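Local structure of EscN (Escherichia coli O127:H6, 2OBL) at residues A[76-80]-A[220-224]; A[138-142]-A[175-179]; A[188-192]-A[231-235]. The protein is a type III secretion system protein of the ATP synthase alpha/beta family, built around a nucleotide-binding domain of the P-loop kind. The protein carries 1 engineered substitution. All coordinates share one frame. Residue numbers count along the deposited sequence, not the author numbering.

Interaction 1 (A[76-80]-A[220-224])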
loop_
_atom_site.group_PDB
_atom_site.type_symbol
_atom_site.label_atom_id
_atom_site.label_comp_id
_atom_site.label_asym_id
_atom_site.label_seq_id
_atom_site.Cartn_x
_atom_site.Cartn_y
_atom_site.Cartn_z
ATOM N N ILE A 76 0.947 -4.427 0.320
ATOM C CA ILE A 76 1.950 -4.359 1.379
ATOM C C ILE A 76 1.622 -5.498 2.345
ATOM O O ILE A 76 0.524 -5.543 2.895
ATOM C CB ILE A 76 1.912 -3.015 2.140
ATOM C CG1 ILE A 76 2.273 -1.856 1.194
ATOM C CG2 ILE A 76 2.856 -3.079 3.370
ATOM C CD1 ILE A 76 2.190 -0.458 1.846
ATOM N N PHE A 77 2.580 -6.410 2.510
ATOM C CA PHE A 77 2.416 -7.625 3.313
ATOM C C PHE A 77 3.190 -7.413 4.619
ATOM O O PHE A 77 4.383 -7.129 4.587
ATOM C CB PHE A 77 2.991 -8.834 2.564
ATOM C CG PHE A 77 2.202 -9.228 1.334
ATOM C CD1 PHE A 77 1.377 -10.357 1.354
ATOM C CD2 PHE A 77 2.265 -8.465 0.173
ATOM C CE1 PHE A 77 0.629 -10.711 0.229
ATOM C CE2 PHE A 77 1.519 -8.823 -0.955
ATOM C CZ PHE A 77 0.695 -9.939 -0.917
ATOM N N ALA A 78 2.512 -7.536 5.758
ATOM C CA ALA A 78 3.125 -7.219 7.044
ATOM C C ALA A 78 2.456 -7.937 8.209
ATOM O O ALA A 78 1.235 -8.017 8.287
ATOM C CB ALA A 78 3.107 -5.711 7.281
ATOM N N GLY A 79 3.263 -8.438 9.139
ATOM C CA GLY A 79 2.713 -8.956 10.388
ATOM C C GLY A 79 2.576 -7.835 11.407
ATOM O O GLY A 79 2.657 -6.653 11.054
ATOM N N SER A 80 2.408 -8.212 12.678
ATOM C CA SER A 80 2.309 -7.259 13.776
ATOM C C SER A 80 3.664 -6.737 14.201
ATOM O O SER A 80 4.667 -7.447 14.130
ATOM C CB SER A 80 1.646 -7.917 14.992
ATOM O OG SER A 80 0.318 -8.267 14.693
ATOM N N THR A 220 -3.350 -3.702 1.941
ATOM C CA THR A 220 -2.497 -4.415 2.916
ATOM C C THR A 220 -3.000 -5.823 3.185
ATOM O O THR A 220 -4.202 -6.091 3.187
ATOM C CB THR A 220 -2.320 -3.676 4.243
ATOM O OG1 THR A 220 -3.555 -3.670 4.959
ATOM C CG2 THR A 220 -1.845 -2.235 4.004
ATOM N N VAL A 221 -2.044 -6.713 3.417
ATOM C CA VAL A 221 -2.280 -8.100 3.746
ATOM C C VAL A 221 -1.598 -8.335 5.100
ATOM O O VAL A 221 -0.392 -8.094 5.260
ATOM C CB VAL A 221 -1.681 -9.040 2.686
ATOM C CG1 VAL A 221 -1.845 -10.519 3.128
ATOM C CG2 VAL A 221 -2.329 -8.779 1.306
ATOM N N LEU A 222 -2.377 -8.784 6.070
ATOM C CA LEU A 222 -1.905 -8.864 7.449
ATOM C C LEU A 222 -1.456 -10.281 7.665
ATOM O O LEU A 222 -2.232 -11.224 7.453
ATOM C CB LEU A 222 -3.024 -8.525 8.424
ATOM C CG LEU A 222 -3.656 -7.145 8.221
ATOM C CD1 LEU A 222 -4.520 -6.792 9.437
ATOM C CD2 LEU A 222 -2.598 -6.058 7.938
ATOM N N LEU A 223 -0.195 -10.431 8.055
ATOM C CA LEU A 223 0.401 -11.747 8.197
ATOM C C LEU A 223 0.282 -12.219 9.632
ATOM O O LEU A 223 0.527 -11.460 10.568
ATOM C CB LEU A 223 1.859 -11.725 7.750
ATOM C CG LEU A 223 2.085 -11.343 6.288
ATOM C CD1 LEU A 223 3.580 -11.286 5.977
ATOM C CD2 LEU A 223 1.360 -12.322 5.353
ATOM N N GLU A 224 -0.130 -13.464 9.807
ATOM C CA GLU A 224 -0.245 -14.021 11.147
ATOM C C GLU A 224 1.067 -14.712 11.527
ATOM O O GLU A 224 1.806 -15.193 10.663
ATOM C CB GLU A 224 -1.445 -14.976 11.238
ATOM C CG GLU A 224 -2.805 -14.300 10.993
ATOM C CD GLU A 224 -3.244 -13.375 12.118
ATOM O OE1 GLU A 224 -2.527 -13.280 13.136
ATOM O OE2 GLU A 224 -4.320 -12.744 11.990
HETATM O O HOH W 1 2.039 -11.171 12.890
HETATM O O HOH W 2 -1.067 -9.486 12.053
#
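The F77 ring lies under V221: V221 CG2 sits over its face, 4.0 Å from the ring centroid and 24° off the normal, a CH-pi contact, and F77 CD1 comes to 3.6 Å from V221 CB. L223 extends this apolar patch, its CD1 4.2 Å from F77 CB and its CD2 near the plane of the ring at the edge. R237 makes a cation-pi contact with the same ring. On the opposite sheet face I76, A78, T220 and L222 stand together, and helix 84-94 covers I76 and T220; the T220 hydroxyl OG1 is hydrogen-bonded to D167.

The axes of 76-78 and 220-222 approach to 4.7 Å and run parallel, 18° apart, and the register pairs I76 with T220, F77 with V221 and A78 with L222. Three nearly straight hydrogen bonds join them: V221 N to I76 O (2.9 Å), A78 N to V221 O (3.0 Å) and L223 N to A78 O (2.8 Å). Short CA-H...O contacts lie beside these bonds, such as T220 CA to I76 O at 3.2 Å. One residue further along, G79 CA reaches L223 O at 3.3 Å. That carbonyl also receives hydrogen bonds from two waters, one of which accepts from S80 N while the other binds S80 OG.

Strand 73-78 pairs on its other edge with strand 242-245, and strand 214-222 with 161-167, so this is an interior step in the parallel part of a mixed sheet. A78 is the first residue of a probable Walker A pattern, so the pairing joins a core strand to the P-loop, as in P-loop nucleotide-binding folds.

Interaction 2 (A[138-142]-A[175-179]). With ACT (acetate ion), chain C.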
loop_
_atom_site.group_PDB
_atom_site.type_symbol
_atom_site.label_atom_id
_atom_site.label_comp_id
_atom_site.label_asym_id
_atom_site.label_seq_id
_atom_site.Cartn_x
_atom_site.Cartn_y
_atom_site.Cartn_z
ATOM N N ALA A 138 -20.451 -7.519 10.168
ATOM C CA ALA A 138 -19.646 -8.000 9.060
ATOM C C ALA A 138 -20.072 -7.335 7.751
ATOM O O ALA A 138 -19.230 -6.948 6.957
ATOM C CB ALA A 138 -19.709 -9.519 8.960
ATOM N N LEU A 139 -21.378 -7.181 7.534
ATOM C CA LEU A 139 -21.870 -6.552 6.303
ATOM C C LEU A 139 -21.291 -5.156 6.091
ATOM O O LEU A 139 -20.917 -4.788 4.974
ATOM C CB LEU A 139 -23.406 -6.488 6.290
ATOM C CG LEU A 139 -24.046 -6.101 4.947
ATOM C CD1 LEU A 139 -23.724 -7.123 3.879
ATOM C CD2 LEU A 139 -25.553 -5.948 5.083
ATOM N N GLU A 140 -21.220 -4.375 7.164
ATOM C CA GLU A 140 -20.646 -3.054 7.079
ATOM C C GLU A 140 -19.143 -3.092 6.786
ATOM O O GLU A 140 -18.653 -2.321 5.979
ATOM C CB GLU A 140 -20.923 -2.263 8.354
ATOM C CG GLU A 140 -20.956 -0.780 8.113
ATOM C CD GLU A 140 -20.980 0.009 9.388
ATOM O OE1 GLU A 140 -21.434 -0.524 10.412
ATOM O OE2 GLU A 140 -20.537 1.164 9.358
ATOM N N ARG A 141 -18.411 -3.979 7.456
ATOM C CA ARG A 141 -16.966 -4.111 7.211
ATOM C C ARG A 141 -16.648 -4.581 5.775
ATOM O O ARG A 141 -15.648 -4.157 5.155
ATOM C CB ARG A 141 -16.328 -5.035 8.247
ATOM C CG ARG A 141 -16.260 -4.419 9.660
ATOM C CD ARG A 141 -15.635 -5.379 10.679
ATOM N NE ARG A 141 -16.631 -6.280 11.263
ATOM C CZ ARG A 141 -16.656 -7.602 11.100
ATOM N NH1 ARG A 141 -15.721 -8.228 10.386
ATOM N NH2 ARG A 141 -17.619 -8.318 11.682
ATOM N N MET A 142 -17.485 -5.461 5.243
ATOM C CA MET A 142 -17.337 -5.864 3.850
ATOM C C MET A 142 -17.642 -4.703 2.900
ATOM O O MET A 142 -16.898 -4.455 1.946
ATOM C CB MET A 142 -18.258 -7.033 3.535
ATOM C CG MET A 142 -18.254 -7.416 2.069
ATOM S SD MET A 142 -19.443 -8.711 1.766
ATOM C CE MET A 142 -18.997 -9.170 0.088
ATOM N N ALA A 175 -14.498 -10.287 6.837
ATOM C CA ALA A 175 -15.881 -9.784 6.894
ATOM C C ALA A 175 -16.712 -10.402 5.761
ATOM O O ALA A 175 -17.813 -10.889 5.983
ATOM C CB ALA A 175 -15.904 -8.249 6.814
ATOM N N ALA A 176 -16.173 -10.381 4.546
ATOM C CA ALA A 176 -16.882 -10.930 3.394
ATOM C C ALA A 176 -17.131 -12.436 3.555
ATOM O O ALA A 176 -18.165 -12.973 3.083
ATOM C CB ALA A 176 -16.094 -10.634 2.110
ATOM N N ARG A 177 -16.195 -13.116 4.221
ATOM C CA ARG A 177 -16.346 -14.540 4.540
ATOM C C ARG A 177 -17.592 -14.741 5.406
ATOM O O ARG A 177 -18.422 -15.602 5.121
ATOM C CB ARG A 177 -15.102 -15.059 5.288
ATOM C CG ARG A 177 -15.218 -16.481 5.859
ATOM C CD ARG A 177 -14.115 -16.694 6.921
ATOM N NE ARG A 177 -14.317 -15.794 8.056
ATOM C CZ ARG A 177 -13.382 -15.457 8.939
ATOM N NH1 ARG A 177 -12.152 -15.966 8.843
ATOM N NH2 ARG A 177 -13.689 -14.616 9.943
ATOM N N ASP A 178 -17.687 -13.960 6.472
ATOM C CA ASP A 178 -18.742 -14.126 7.438
ATOM C C ASP A 178 -20.092 -13.821 6.798
ATOM O O ASP A 178 -21.058 -14.529 7.049
ATOM C CB ASP A 178 -18.479 -13.285 8.677
ATOM C CG ASP A 178 -17.298 -13.808 9.472
ATOM O OD1 ASP A 178 -16.904 -14.965 9.227
ATOM O OD2 ASP A 178 -16.786 -13.080 10.340
ATOM N N VAL A 179 -20.132 -12.813 5.932
ATOM C CA VAL A 179 -21.357 -12.496 5.158
ATOM C C VAL A 179 -21.738 -13.651 4.241
ATOM O O VAL A 179 -22.899 -14.082 4.211
ATOM C CB VAL A 179 -21.176 -11.215 4.313
ATOM C CG1 VAL A 179 -22.402 -10.970 3.379
ATOM C CG2 VAL A 179 -20.941 -10.018 5.230
HETATM C C ACT C . -10.584 -14.487 11.644
HETATM O O ACT C . -10.425 -15.335 10.738
HETATM O OXT ACT C . -11.757 -14.067 11.841
HETATM C CH3 ACT C . -9.413 -14.006 12.454
HETATM O O HOH W 3 -15.043 -10.942 10.299
HETATM O O HOH W 4 -18.100 -11.163 11.931
#
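Two helices cross here at 133° with their axes 8.0 Å apart, a close approach that small side chains permit. The main bump is the methyl of A175. Its CB drops onto the backbone of the other helix, 3.6 Å from A138 O and 3.6 Å from M142 N, with R141 CB as a further wall at 3.5 Å. V179 is the second bump, one turn on: CG2 sits against the A138-L139 peptide, 3.7 Å from L139 N and 4.0 Å from A138 CB, while CG1 meets L139 CD1 at 4.1 Å. In return, the A138 methyl rests on D178 CB (4.0 Å), and the extended M142 side chain lies along A176 and V179, CE 3.8 Å from A176 CB and SD 4.0 Å from V179 CB.

No direct hydrogen bond crosses the groove. At its rim two waters link R141 to D178 OD2, one from NH1 and one from NH2; R141 NE also binds R136 O. D178 OD1 takes a salt bridge from R177 NE at 3.0 Å, and the R177 guanidinium holds the acetate by NH1 to O (2.6 Å) and NH2 to OXT (2.8 Å).

Helix 138-156 leads into strand 161-167 and helix 169-182 follows that strand, so the contact packs together the two helices that flank one core strand in sequence, helix-on-helix packing within the alpha/beta nucleotide-binding domain.

Interaction 3 (A[188-192]-A[231-235]). With CA (calcium ion), chain B.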
loop_
_atom_site.group_PDB
_atom_site.type_symbol
_atom_site.label_atom_id
_atom_site.label_comp_id
_atom_site.label_asym_id
_atom_site.label_seq_id
_atom_site.Cartn_x
_atom_site.Cartn_y
_atom_site.Cartn_z
ATOM N N VAL A 188 -14.852 -23.209 0.928
ATOM C CA VAL A 188 -14.174 -23.881 -0.189
ATOM C C VAL A 188 -12.677 -24.029 0.058
ATOM O O VAL A 188 -12.101 -25.062 -0.250
ATOM C CB VAL A 188 -14.460 -23.242 -1.585
ATOM C CG1 VAL A 188 -13.882 -21.844 -1.697
ATOM C CG2 VAL A 188 -13.926 -24.132 -2.704
ATOM N N ARG A 189 -12.067 -23.002 0.641
ATOM C CA ARG A 189 -10.632 -22.998 0.927
ATOM C C ARG A 189 -10.379 -22.170 2.170
ATOM O O ARG A 189 -10.727 -20.994 2.198
ATOM C CB ARG A 189 -9.859 -22.339 -0.211
ATOM C CG ARG A 189 -9.352 -23.268 -1.276
ATOM C CD ARG A 189 -8.108 -22.667 -1.945
ATOM N NE ARG A 189 -8.356 -21.344 -2.525
ATOM C CZ ARG A 189 -9.054 -21.141 -3.641
ATOM N NH1 ARG A 189 -9.588 -22.168 -4.286
ATOM N NH2 ARG A 189 -9.224 -19.914 -4.111
ATOM N N GLY A 190 -9.766 -22.779 3.182
ATOM C CA GLY A 190 -9.284 -22.032 4.353
ATOM C C GLY A 190 -10.378 -21.354 5.154
ATOM O O GLY A 190 -10.127 -20.375 5.856
ATOM N N GLY A 191 -11.607 -21.856 5.040
ATOM C CA GLY A 191 -12.730 -21.238 5.737
ATOM C C GLY A 191 -13.497 -20.200 4.925
ATOM O O GLY A 191 -14.550 -19.713 5.373
ATOM N N PHE A 192 -12.996 -19.893 3.727
ATOM C CA PHE A 192 -13.596 -18.874 2.858
ATOM C C PHE A 192 -14.545 -19.447 1.821
ATOM O O PHE A 192 -14.215 -20.428 1.158
ATOM C CB PHE A 192 -12.506 -18.051 2.145
ATOM C CG PHE A 192 -11.681 -17.214 3.085
ATOM C CD1 PHE A 192 -12.112 -15.945 3.462
ATOM C CD2 PHE A 192 -10.497 -17.707 3.613
ATOM C CE1 PHE A 192 -11.391 -15.177 4.352
ATOM C CE2 PHE A 192 -9.745 -16.947 4.506
ATOM C CZ PHE A 192 -10.188 -15.676 4.885
ATOM N N PRO A 231 -5.246 -18.119 2.076
ATOM C CA PRO A 231 -5.536 -18.230 0.658
ATOM C C PRO A 231 -5.957 -16.898 0.018
ATOM O O PRO A 231 -5.851 -16.752 -1.194
ATOM C CB PRO A 231 -6.684 -19.236 0.616
ATOM C CG PRO A 231 -7.380 -19.059 1.909
ATOM C CD PRO A 231 -6.269 -18.792 2.905
ATOM N N ILE A 232 -6.429 -15.953 0.832
ATOM C CA ILE A 232 -6.804 -14.623 0.327
ATOM C C ILE A 232 -5.533 -13.894 -0.109
ATOM O O ILE A 232 -5.457 -13.384 -1.230
ATOM C CB ILE A 232 -7.558 -13.802 1.404
ATOM C CG1 ILE A 232 -8.892 -14.465 1.744
ATOM C CG2 ILE A 232 -7.755 -12.347 0.955
ATOM C CD1 ILE A 232 -9.827 -14.647 0.528
ATOM N N GLY A 233 -4.533 -13.872 0.766
ATOM C CA GLY A 233 -3.237 -13.235 0.458
ATOM C C GLY A 233 -2.637 -13.857 -0.794
ATOM O O GLY A 233 -2.052 -13.154 -1.624
ATOM N N ASP A 234 -2.797 -15.174 -0.926
ATOM C CA ASP A 234 -2.219 -15.897 -2.071
ATOM C C ASP A 234 -2.872 -15.428 -3.366
ATOM O O ASP A 234 -2.195 -15.184 -4.356
ATOM C CB ASP A 234 -2.372 -17.422 -1.946
ATOM C CG ASP A 234 -1.540 -18.013 -0.819
ATOM O OD1 ASP A 234 -0.776 -17.283 -0.168
ATOM O OD2 ASP A 234 -1.662 -19.224 -0.569
ATOM N N GLU A 235 -4.193 -15.319 -3.361
ATOM C CA GLU A 235 -4.901 -14.874 -4.548
ATOM C C GLU A 235 -4.499 -13.443 -4.899
ATOM O O GLU A 235 -4.330 -13.125 -6.064
ATOM C CB GLU A 235 -6.434 -14.995 -4.393
ATOM C CG GLU A 235 -6.924 -16.449 -4.211
ATOM C CD GLU A 235 -6.489 -17.398 -5.320
ATOM O OE1 GLU A 235 -6.313 -16.941 -6.471
ATOM O OE2 GLU A 235 -6.359 -18.622 -5.050
HETATM CA CA CA B . 0.138 -19.208 1.087
HETATM O O HOH W 5 -0.682 -17.575 2.747
#
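A type I' beta turn from R189 to F192, closed by a classic beta bulge, packs against the first turn of helix 231-239. Its backbone bonds are local: F192 N binds R189 O at 2.9 Å, and F192 O takes V188 N at 2.9 Å and, weakly, R189 N at 3.4 Å, so V188 and R189 both face F192. The two central positions have positive phi and are glycines. At G190 a side chain would also collide with P231 CG; at G191 it would jam against the preceding carbonyl oxygen.

Apolar contacts do most of the joining. The F192 ring meets the helix with one face under I232, whose CG1 lies 3.6 Å from the ring centroid and only 12° off the normal, a CH-pi contact. P231 fills the space beside it, its CG 3.8 Å from F192 CD2, 3.9 Å from R189 O and 4.3 Å from G190 CA. F197 of helix 194-204 and A173 of helix 169-182 touch both F192 and I232, burying this patch.

Electrostatics act at the outer edge. R189 NH2 and E235 OE2 form a salt bridge at 3.3 Å, but the oxygen is well out of the guanidinium plane, so charge attracts without a directed N-H bond. R189 also makes a cation-pi contact with F197.

Metal binding takes place on D234, which is out of reach of the turn. N229 completes the protein part of the site; D234 OD1 and OD2 each bind the calcium ion at 2.5 Å, as does one water.

Overall arrangement
The three contacts belong to one nucleotide-binding domain, with interaction 3 touching both of the others. Towards interaction 1, G233 of helix 231-239 packs on the sheet: its CA is 4.1 Å from V221 CG1 and its O 4.1 Å from F77 CE1. Towards interaction 2, R177 CG lies 3.3 Å from G191 O and R177 CB 3.6 Å from F192 CD1. Interactions 1 and 2 do not touch; their centres are 19 Å apart and their nearest atoms about 9 Å. The calcium ion bound at 231-235 is about 8 Å from the L223 side chain, and the acetate held by R177 about 6 Å from that of F192.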